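Local coordinates for acyl-CoA dehydrogenase (Mycobacterium thermoresistibile, PDB 3NF4) that catalyses the FAD-dependent alpha,beta-dehydrogenation of acyl-CoA thioesters, with flavin adenine dinucleotide as its redox cofactor, at the interface of chains A and B. Sequence-based numbering; all coordinates share one arbitrary frame. Chains: chain A/B, acyl-CoA dehydrogenase.

The interface of chains A and B. Residues chain A 14, 78, 312; chain B 14, 78, 312.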
ATOM      1  N   LEU A  14      11.432 -17.516  20.998  1.00 60.70           N
ATOM      2  CA  LEU A  14      10.678 -17.875  22.199  1.00 62.31           C
ATOM      3  C   LEU A  14      10.241 -19.353  22.152  1.00 63.55           C
ATOM      4  O   LEU A  14       9.422 -19.744  21.307  1.00 63.19           O
ATOM      5  CB  LEU A  14       9.459 -16.964  22.368  1.00 61.54           C
ATOM      6  CG  LEU A  14       9.620 -15.541  22.898  1.00 61.79           C
ATOM      7  CD1 LEU A  14       8.415 -14.683  22.458  1.00 61.99           C
ATOM      8  CD2 LEU A  14       9.715 -15.529  24.395  1.00 61.43           C
ATOM      9  N   GLU A  78       4.151 -24.934  18.001  1.00 57.92           N
ATOM     10  CA  GLU A  78       5.036 -23.853  18.449  1.00 57.85           C
ATOM     11  C   GLU A  78       6.527 -24.210  18.297  1.00 57.34           C
ATOM     12  O   GLU A  78       7.359 -23.311  18.139  1.00 57.30           O
ATOM     13  CB  GLU A  78       4.665 -23.467  19.892  1.00 59.09           C
ATOM     14  CG  GLU A  78       5.443 -22.336  20.561  1.00 62.46           C
ATOM     15  CD  GLU A  78       4.979 -22.035  22.029  1.00 66.64           C
ATOM     16  OE1 GLU A  78       4.443 -22.924  22.745  1.00 68.26           O
ATOM     17  OE2 GLU A  78       5.160 -20.881  22.473  1.00 69.28           O
ATOM     18  N   ARG A 312      -0.197 -21.707  18.995  1.00 55.52           N
ATOM     19  CA  ARG A 312      -0.511 -21.915  20.408  1.00 57.06           C
ATOM     20  C   ARG A 312      -1.999 -22.215  20.632  1.00 57.87           C
ATOM     21  O   ARG A 312      -2.332 -23.000  21.525  1.00 58.68           O
ATOM     22  CB  ARG A 312      -0.087 -20.718  21.248  1.00 56.69           C
ATOM     23  CG  ARG A 312       1.396 -20.452  21.269  1.00 57.67           C
ATOM     24  CD  ARG A 312       1.660 -19.051  21.815  1.00 63.03           C
ATOM     25  NE  ARG A 312       1.516 -18.952  23.275  1.00 66.41           N
ATOM     26  CZ  ARG A 312       1.157 -17.843  23.930  1.00 68.41           C
ATOM     27  NH1 ARG A 312       0.880 -16.718  23.271  1.00 66.69           N
ATOM     28  NH2 ARG A 312       1.065 -17.859  25.257  1.00 70.63           N
TER
ATOM     29  N   LEU B  14      -5.738 -15.395  24.233  1.00 58.05           N
ATOM     30  CA  LEU B  14      -4.723 -16.315  24.772  1.00 60.32           C
ATOM     31  C   LEU B  14      -4.208 -15.856  26.136  1.00 60.85           C
ATOM     32  O   LEU B  14      -3.472 -14.866  26.244  1.00 60.57           O
ATOM     33  CB  LEU B  14      -3.534 -16.451  23.819  1.00 60.05           C
ATOM     34  CG  LEU B  14      -3.687 -17.396  22.635  1.00 63.21           C
ATOM     35  CD1 LEU B  14      -2.490 -17.273  21.672  1.00 62.97           C
ATOM     36  CD2 LEU B  14      -3.900 -18.863  23.108  1.00 64.94           C
ATOM     37  N   GLU B  78       1.853  -9.546  29.629  1.00 50.46           N
ATOM     38  CA  GLU B  78       0.985 -10.364  28.772  1.00 51.37           C
ATOM     39  C   GLU B  78      -0.488 -10.319  29.212  1.00 50.15           C
ATOM     40  O   GLU B  78      -1.382 -10.557  28.395  1.00 51.13           O
ATOM     41  CB  GLU B  78       1.501 -11.807  28.734  1.00 52.87           C
ATOM     42  CG  GLU B  78       0.887 -12.707  27.682  1.00 57.55           C
ATOM     43  CD  GLU B  78       1.100 -14.225  27.958  1.00 65.07           C
ATOM     44  OE1 GLU B  78       1.695 -14.615  29.004  1.00 66.50           O
ATOM     45  OE2 GLU B  78       0.649 -15.036  27.109  1.00 68.32           O
ATOM     46  N   ARG B 312       5.849 -10.979  26.006  1.00 53.98           N
ATOM     47  CA  ARG B 312       6.227 -12.293  26.471  1.00 56.15           C
ATOM     48  C   ARG B 312       7.766 -12.355  26.680  1.00 57.29           C
ATOM     49  O   ARG B 312       8.252 -13.073  27.554  1.00 58.08           O
ATOM     50  CB  ARG B 312       5.690 -13.327  25.466  1.00 56.57           C
ATOM     51  CG  ARG B 312       5.283 -14.668  26.046  1.00 60.39           C
ATOM     52  CD  ARG B 312       4.160 -15.406  25.273  1.00 64.80           C
ATOM     53  NE  ARG B 312       4.423 -15.731  23.860  1.00 67.33           N
ATOM     54  CZ  ARG B 312       5.003 -16.852  23.409  1.00 69.13           C
ATOM     55  NH1 ARG B 312       5.439 -17.786  24.250  1.00 69.21           N
ATOM     56  NH2 ARG B 312       5.154 -17.040  22.095  1.00 68.16           N
TER
HETATM   57  O   HOH W   1       6.585 -19.238  21.106  1.00 52.98           O
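A:Arg312 and B:Arg312 stack across a two-fold symmetric, homotypic interface, where the arginine pair, flanked by glutamates and leucines, helps join two subunits of the deposited tetramer; acyl-CoA dehydrogenases are commonly tetrameric, so the pairing is probably biological. The two side chains slide past each other in opposite directions, and their guanidinium planes lie 11° apart, with the CZ atoms of A:Arg312 and B:Arg312 separated by 4.0 Å. The overlap is offset: NE of B:Arg312 stands over the rim of the A:Arg312 guanidinium. Both chains bend at chi3 but start differently, CG of A:Arg312 lying anti to the carbonyl carbon (chi1 -64°) and B:Arg312 having chi1 -148°, so the two copies are not exact twins. Such a like-charged stack would be expected to need compensation, and each arginine tip points at a carboxylate of the other chain. NH2 of A:Arg312 approaches OE2 of B:Glu78 at 3.4 Å, a salt bridge whose hydrogen bond is nearly straight but weak. Here the carboxylate oxygen lies at the edge of the guanidinium, in its plane.

The twin differs in detail. NH1 of B:Arg312 forms a salt bridge to OE2 of A:Glu78 at 3.6 Å, with the two flat groups turned well away from coplanar. Water 1 supplements it, lying in plane at the guanidinium edge, 2.8 Å from NH2 of B:Arg312. The same water is 2.6 Å from OE2 of A:Glu78 and 2.9 Å from the backbone O of A:Leu14, so it ties one arginine to both residues. A:Glu78 presents its carboxylate on an extended chain.

The CD1 methyl of A:Leu14 lies over the rim of the B:Arg312 face opposite the stack, 4.0 Å from NH2 of B:Arg312. In the twin, CD1 of B:Leu14 lies 3.8 Å from NH1 of A:Arg312. Arg312 projects from near the C-terminal end of a long helix (289-315 in A, 287-315 in B), Glu78 from the start of helix 77-88, and Leu14 from the loop preceding helix 18-35.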